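PDB 2V5I: salmonella typhimurium DB7155 bacteriophage DET7 tailspike from Bacteriophage, which probably binds and hydrolyses the O-antigen polysaccharide of its Salmonella host as the trimeric, beta-helical receptor-binding tailspike of a myovirus. Local coordinates for residues G73-S84 and A155-V166. Sequence-based numbering, arbitrary orientation.
Sequences GALIFNNMGPGS and AATLDIRSASRV
Strands 73-78 and 156-161 run parallel, their short axes 4.7 Å apart at closest approach and 26° from each other. Six backbone hydrogen bonds pair them, from Gly73 N to Ala155 O through to Arg161 N to Phe77 O; Leu75 accounts for two, its N giving to Thr157 O (2.8 Å) and its O accepting from Asp159 N. Beyond Asn78 and Arg161 the chains part, and water takes over: one molecule donates to both Phe77 O and Arg161 O and accepts from Met80 N, while two others bridge Met80 O to Ser164 N and to Ser162 O. They meet again where Gly83, in the type II turn from Gly81 to Ser84, gives a weak, bent bond from its N to Arg165 O (2.7 Å, 130° at the hydrogen). The parallel in-register pairing is that of successive coils in the right-handed parallel beta-helix of the P22 tailspike family, with strand 52-55 on the other edge of 73-78 and strand 176-181 on the other edge of 156-161. One face, carrying Leu75, Phe77, Leu158 and Ile160, packs toward Phe48, Phe56 and strand 85-92. There Leu158 CD1 sits over the centre of the Phe77 ring in a CH-pi contact, 3.8 Å from the centroid and 9° off the ring normal. Met80 extends this apolar row, its SD 4.2 Å from Ile160 CG2. On the face of Ile76 and Asp159, the extended Arg161 side chain runs back toward Asp159, two residues earlier on its strand, and NE and NH2 grip Asp159 OD1 and OD2 side-on, NH2 to OD2 at 2.8 Å. The carboxylate lies at the guanidinium edge but is met from above its own plane. Ile76 covers one guanidinium face: CG2 comes within 3.5 Å of Arg161 NE. Asp159 OD2 also salt-bridges Arg181, and water links Arg161 NH1 to Asn78 OD1.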
ATOM      1  N   GLY A  73      12.448 -17.664  35.015  1.00 12.30           N
ATOM      2  CA  GLY A  73      11.579 -18.826  34.789  1.00 12.65           C
ATOM      3  C   GLY A  73      10.138 -18.427  34.516  1.00 11.49           C
ATOM      4  O   GLY A  73       9.853 -17.275  34.227  1.00 12.34           O
ATOM      5  N   ALA A  74       9.216 -19.360  34.760  1.00 11.22           N
ATOM      6  CA  ALA A  74       7.832 -19.187  34.347  1.00 12.57           C
ATOM      7  C   ALA A  74       6.907 -18.903  35.540  1.00 13.62           C
ATOM      8  O   ALA A  74       6.994 -19.571  36.607  1.00 13.81           O
ATOM      9  CB  ALA A  74       7.345 -20.445  33.623  1.00 14.56           C
ATOM     10  N   LEU A  75       6.062 -17.883  35.374  1.00 10.99           N
ATOM     11  CA  LEU A  75       4.914 -17.626  36.225  1.00 10.15           C
ATOM     12  C   LEU A  75       3.718 -18.151  35.455  1.00  9.81           C
ATOM     13  O   LEU A  75       3.459 -17.707  34.340  1.00 10.97           O
ATOM     14  CB  LEU A  75       4.799 -16.134  36.499  1.00 11.40           C
ATOM     15  CG  LEU A  75       3.625 -15.657  37.327  1.00  9.86           C
ATOM     16  CD1 LEU A  75       3.585 -16.376  38.715  1.00 11.41           C
ATOM     17  CD2 LEU A  75       3.623 -14.154  37.454  1.00 11.89           C
ATOM     18  N   ILE A  76       3.042 -19.171  36.003  1.00 10.74           N
ATOM     19  CA  ILE A  76       2.029 -19.960  35.272  1.00 11.08           C
ATOM     20  C   ILE A  76       0.624 -19.623  35.740  1.00 10.64           C
ATOM     21  O   ILE A  76       0.330 -19.759  36.917  1.00  9.90           O
ATOM     22  CB  ILE A  76       2.269 -21.480  35.436  1.00 13.11           C
ATOM     23  CG1 ILE A  76       3.672 -21.834  34.961  1.00 12.87           C
ATOM     24  CG2 ILE A  76       1.150 -22.292  34.716  1.00 12.31           C
ATOM     25  CD1 ILE A  76       4.169 -23.195  35.440  1.00 15.34           C
ATOM     26  N   PHE A  77      -0.238 -19.251  34.786  1.00 10.92           N
ATOM     27  CA  PHE A  77      -1.636 -18.876  35.061  1.00 11.24           C
ATOM     28  C   PHE A  77      -2.549 -19.955  34.467  1.00 11.94           C
ATOM     29  O   PHE A  77      -2.687 -20.091  33.232  1.00 11.91           O
ATOM     30  CB  PHE A  77      -2.014 -17.527  34.423  1.00 10.51           C
ATOM     31  CG  PHE A  77      -1.471 -16.275  35.131  1.00 10.20           C
ATOM     32  CD1 PHE A  77      -0.573 -16.340  36.183  1.00 10.85           C
ATOM     33  CD2 PHE A  77      -1.888 -15.007  34.718  1.00 11.65           C
ATOM     34  CE1 PHE A  77      -0.128 -15.148  36.809  1.00 10.28           C
ATOM     35  CE2 PHE A  77      -1.474 -13.868  35.323  1.00 11.74           C
ATOM     36  CZ  PHE A  77      -0.576 -13.923  36.364  1.00 10.07           C
ATOM     37  N   ASN A  78      -3.206 -20.723  35.369  1.00 11.23           N
ATOM     38  CA  ASN A  78      -4.119 -21.803  35.023  1.00 12.76           C
ATOM     39  C   ASN A  78      -5.558 -21.454  35.292  1.00 11.10           C
ATOM     40  O   ASN A  78      -5.870 -20.677  36.206  1.00 10.56           O
ATOM     41  CB  ASN A  78      -3.801 -23.031  35.897  1.00 12.97           C
ATOM     42  CG  ASN A  78      -2.428 -23.607  35.648  1.00 13.53           C
ATOM     43  OD1 ASN A  78      -2.107 -23.995  34.546  1.00 16.79           O
ATOM     44  ND2 ASN A  78      -1.607 -23.672  36.699  1.00 19.22           N
ATOM     45  N   ASN A  79      -6.446 -22.022  34.474  1.00 11.94           N
ATOM     46  CA  ASN A  79      -7.888 -21.887  34.636  1.00 13.83           C
ATOM     47  C   ASN A  79      -8.412 -20.452  34.635  1.00 13.21           C
ATOM     48  O   ASN A  79      -9.390 -20.138  35.301  1.00 13.68           O
ATOM     49  CB  ASN A  79      -8.326 -22.623  35.897  1.00 13.47           C
ATOM     50  CG  ASN A  79      -7.931 -24.060  35.892  1.00 19.72           C
ATOM     51  OD1 ASN A  79      -8.064 -24.753  34.871  1.00 21.01           O
ATOM     52  ND2 ASN A  79      -7.460 -24.543  37.037  1.00 23.74           N
ATOM     53  N   MET A  80      -7.809 -19.581  33.814  1.00 11.54           N
ATOM     54  CA  MET A  80      -8.417 -18.269  33.591  1.00 12.02           C
ATOM     55  C   MET A  80      -9.747 -18.401  32.878  1.00 11.98           C
ATOM     56  O   MET A  80      -9.876 -19.146  31.916  1.00 13.91           O
ATOM     57  CB  MET A  80      -7.514 -17.376  32.756  1.00 12.53           C
ATOM     58  CG  MET A  80      -6.131 -17.109  33.417  1.00 10.25           C
ATOM     59  SD  MET A  80      -5.147 -15.802  32.619  1.00 13.44           S
ATOM     60  CE  MET A  80      -5.997 -14.378  33.242  1.00 15.69           C
ATOM     61  N   GLY A  81     -10.719 -17.605  33.319  1.00 13.71           N
ATOM     62  CA  GLY A  81     -12.018 -17.596  32.666  1.00 13.00           C
ATOM     63  C   GLY A  81     -11.992 -16.865  31.361  1.00 12.71           C
ATOM     64  O   GLY A  81     -11.172 -15.967  31.129  1.00 13.97           O
ATOM     65  N   PRO A  82     -12.903 -17.220  30.471  1.00 13.70           N
ATOM     66  CA  PRO A  82     -12.889 -16.608  29.176  1.00 14.14           C
ATOM     67  C   PRO A  82     -13.277 -15.179  29.231  1.00 14.04           C
ATOM     68  O   PRO A  82     -14.235 -14.842  29.919  1.00 14.67           O
ATOM     69  CB  PRO A  82     -13.916 -17.425  28.383  1.00 16.05           C
ATOM     70  CG  PRO A  82     -14.765 -18.072  29.423  1.00 17.45           C
ATOM     71  CD  PRO A  82     -13.947 -18.236  30.636  1.00 15.14           C
ATOM     72  N   GLY A  83     -12.557 -14.339  28.488  1.00 15.80           N
ATOM     73  CA  GLY A  83     -12.834 -12.920  28.526  1.00 15.29           C
ATOM     74  C   GLY A  83     -12.007 -12.173  29.547  1.00 14.78           C
ATOM     75  O   GLY A  83     -12.181 -11.001  29.727  1.00 16.36           O
ATOM     76  N   SER A  84     -11.122 -12.872  30.247  1.00 12.73           N
ATOM     77  CA  SER A  84     -10.256 -12.181  31.189  1.00  9.48           C
ATOM     78  C   SER A  84      -9.346 -11.182  30.432  1.00 10.22           C
ATOM     79  O   SER A  84      -8.973 -11.445  29.300  1.00 10.72           O
ATOM     80  CB  SER A  84      -9.395 -13.182  31.976  1.00 12.27           C
ATOM     81  OG  SER A  84     -10.198 -14.011  32.841  1.00 12.44           O
ATOM     82  N   ALA A 155      14.873 -15.878  31.098  1.00 12.29           N
ATOM     83  CA  ALA A 155      13.691 -15.110  30.693  1.00 10.77           C
ATOM     84  C   ALA A 155      12.725 -15.121  31.823  1.00 11.80           C
ATOM     85  O   ALA A 155      12.625 -16.142  32.558  1.00 13.30           O
ATOM     86  CB  ALA A 155      13.064 -15.689  29.471  1.00 12.98           C
ATOM     87  N   ALA A 156      12.021 -14.020  32.024  1.00  9.95           N
ATOM     88  CA  ALA A 156      10.825 -14.013  32.883  1.00  9.24           C
ATOM     89  C   ALA A 156       9.611 -14.273  31.983  1.00 10.12           C
ATOM     90  O   ALA A 156       9.261 -13.408  31.225  1.00  9.38           O
ATOM     91  CB  ALA A 156      10.624 -12.682  33.547  1.00 11.24           C
ATOM     92  N   THR A 157       9.000 -15.436  32.138  1.00  9.32           N
ATOM     93  CA  THR A 157       7.933 -15.877  31.231  1.00 10.46           C
ATOM     94  C   THR A 157       6.583 -15.840  31.945  1.00 11.84           C
ATOM     95  O   THR A 157       6.416 -16.468  32.996  1.00 12.82           O
ATOM     96  CB  THR A 157       8.187 -17.295  30.700  1.00 10.42           C
ATOM     97  OG1 THR A 157       9.424 -17.322  29.985  1.00 11.34           O
ATOM     98  CG2 THR A 157       7.020 -17.733  29.745  1.00 12.07           C
ATOM     99  N   LEU A 158       5.624 -15.151  31.324  1.00 10.88           N
ATOM    100  CA  LEU A 158       4.205 -15.312  31.695  1.00 11.23           C
ATOM    101  C   LEU A 158       3.611 -16.418  30.837  1.00 11.95           C
ATOM    102  O   LEU A 158       3.516 -16.275  29.635  1.00 11.36           O
ATOM    103  CB  LEU A 158       3.386 -14.022  31.559  1.00 10.87           C
ATOM    104  CG  LEU A 158       1.988 -14.135  32.162  1.00 13.13           C
ATOM    105  CD1 LEU A 158       2.029 -14.426  33.636  1.00 12.60           C
ATOM    106  CD2 LEU A 158       1.278 -12.839  31.899  1.00 12.55           C
ATOM    107  N   ASP A 159       3.212 -17.527  31.466  1.00 10.20           N
ATOM    108  CA  ASP A 159       2.808 -18.778  30.780  1.00 12.06           C
ATOM    109  C   ASP A 159       1.310 -18.945  31.063  1.00 12.30           C
ATOM    110  O   ASP A 159       0.918 -19.355  32.151  1.00 13.70           O
ATOM    111  CB  ASP A 159       3.681 -19.944  31.305  1.00 12.73           C
ATOM    112  CG  ASP A 159       3.394 -21.279  30.661  1.00 15.77           C
ATOM    113  OD1 ASP A 159       2.286 -21.466  30.110  1.00 18.23           O
ATOM    114  OD2 ASP A 159       4.319 -22.157  30.717  1.00 18.99           O
ATOM    115  N   ILE A 160       0.481 -18.648  30.065  1.00 10.46           N
ATOM    116  CA  ILE A 160      -0.981 -18.774  30.180  1.00 10.52           C
ATOM    117  C   ILE A 160      -1.405 -20.080  29.524  1.00  9.72           C
ATOM    118  O   ILE A 160      -1.063 -20.355  28.383  1.00 10.71           O
ATOM    119  CB  ILE A 160      -1.651 -17.553  29.553  1.00 12.70           C
ATOM    120  CG1 ILE A 160      -1.305 -16.310  30.411  1.00 14.60           C
ATOM    121  CG2 ILE A 160      -3.160 -17.782  29.479  1.00 13.05           C
ATOM    122  CD1 ILE A 160      -1.818 -15.081  29.874  1.00 18.60           C
ATOM    123  N   ARG A 161      -2.104 -20.939  30.283  1.00 11.27           N
ATOM    124  CA  ARG A 161      -2.348 -22.319  29.862  1.00 13.04           C
ATOM    125  C   ARG A 161      -3.826 -22.627  29.630  1.00 12.12           C
ATOM    126  O   ARG A 161      -4.680 -22.265  30.436  1.00 12.54           O
ATOM    127  CB  ARG A 161      -1.810 -23.270  30.942  1.00 13.28           C
ATOM    128  CG  ARG A 161      -0.348 -23.190  30.979  1.00 17.51           C
ATOM    129  CD  ARG A 161       0.287 -24.235  31.735  1.00 17.96           C
ATOM    130  NE  ARG A 161       1.714 -24.032  31.683  1.00 17.77           N
ATOM    131  CZ  ARG A 161       2.601 -24.792  32.320  1.00 18.38           C
ATOM    132  NH1 ARG A 161       2.176 -25.827  33.050  1.00 18.67           N
ATOM    133  NH2 ARG A 161       3.906 -24.512  32.227  1.00 20.39           N
ATOM    134  N   SER A 162      -4.124 -23.194  28.468  1.00 12.53           N
ATOM    135  CA  SER A 162      -5.478 -23.645  28.112  1.00 13.51           C
ATOM    136  C   SER A 162      -6.600 -22.646  28.381  1.00 15.28           C
ATOM    137  O   SER A 162      -7.631 -22.979  28.993  1.00 17.81           O
ATOM    138  CB  SER A 162      -5.767 -24.990  28.797  1.00 14.96           C
ATOM    139  OG  SER A 162      -4.824 -25.984  28.398  1.00 16.39           O
ATOM    140  N   ALA A 163      -6.413 -21.439  27.891  1.00 13.35           N
ATOM    141  CA  ALA A 163      -7.388 -20.363  28.048  1.00 15.82           C
ATOM    142  C   ALA A 163      -8.049 -20.046  26.692  1.00 15.07           C
ATOM    143  O   ALA A 163      -7.539 -20.387  25.629  1.00 15.31           O
ATOM    144  CB  ALA A 163      -6.724 -19.134  28.606  1.00 17.58           C
ATOM    145  N   SER A 164      -9.176 -19.368  26.766  1.00 14.96           N
ATOM    146  CA  SER A 164      -9.900 -18.919  25.581  1.00 15.00           C
ATOM    147  C   SER A 164     -10.264 -17.457  25.778  1.00 15.56           C
ATOM    148  O   SER A 164     -10.724 -17.075  26.869  1.00 16.23           O
ATOM    149  CB  SER A 164     -11.154 -19.781  25.420  1.00 18.32           C
ATOM    150  OG  SER A 164     -11.984 -19.226  24.453  1.00 24.01           O
ATOM    151  N   ARG A 165     -10.082 -16.629  24.741  1.00 13.97           N
ATOM    152  CA  ARG A 165     -10.515 -15.215  24.756  1.00 16.35           C
ATOM    153  C   ARG A 165      -9.907 -14.430  25.906  1.00 18.27           C
ATOM    154  O   ARG A 165     -10.626 -13.739  26.667  1.00 21.59           O
ATOM    155  CB  ARG A 165     -12.063 -15.119  24.811  1.00 19.12           C
ATOM    156  CG  ARG A 165     -12.794 -15.931  23.776  1.00 26.34           C
ATOM    157  CD  ARG A 165     -13.425 -15.137  22.659  1.00 34.68           C
ATOM    158  NE  ARG A 165     -14.161 -16.061  21.768  1.00 41.96           N
ATOM    159  CZ  ARG A 165     -14.414 -15.884  20.467  1.00 42.59           C
ATOM    160  NH1 ARG A 165     -14.013 -14.799  19.821  1.00 44.67           N
ATOM    161  NH2 ARG A 165     -15.079 -16.821  19.801  1.00 44.39           N
ATOM    162  N   VAL A 166      -8.634 -14.632  26.141  1.00 13.11           N
ATOM    163  CA  VAL A 166      -7.887 -13.841  27.107  1.00 11.51           C
ATOM    164  C   VAL A 166      -7.096 -12.840  26.310  1.00 13.65           C
ATOM    165  O   VAL A 166      -6.483 -13.197  25.297  1.00 15.29           O
ATOM    166  CB  VAL A 166      -7.002 -14.687  27.996  1.00 13.34           C
ATOM    167  CG1 VAL A 166      -6.017 -13.824  28.854  1.00 16.09           C
ATOM    168  CG2 VAL A 166      -7.838 -15.602  28.844  1.00 15.57           C
TER
HETATM  169  O   HOH W   1      -5.360 -20.054  32.094  1.00 13.66           O
HETATM  170  O   HOH W   2      -0.606 -26.573  33.934  1.00 35.22           O
HETATM  171  O   HOH W   3      -5.928 -23.846  32.346  1.00 17.57           O
HETATM  172  O   HOH W   4     -10.612 -19.300  29.261  1.00 17.37           O
HETATM  173  O   HOH W   5      -8.833 -21.729  31.397  1.00 24.25           O
HETATM  174  O   HOH W   6     -10.710 -10.846  26.857  1.00 23.12           O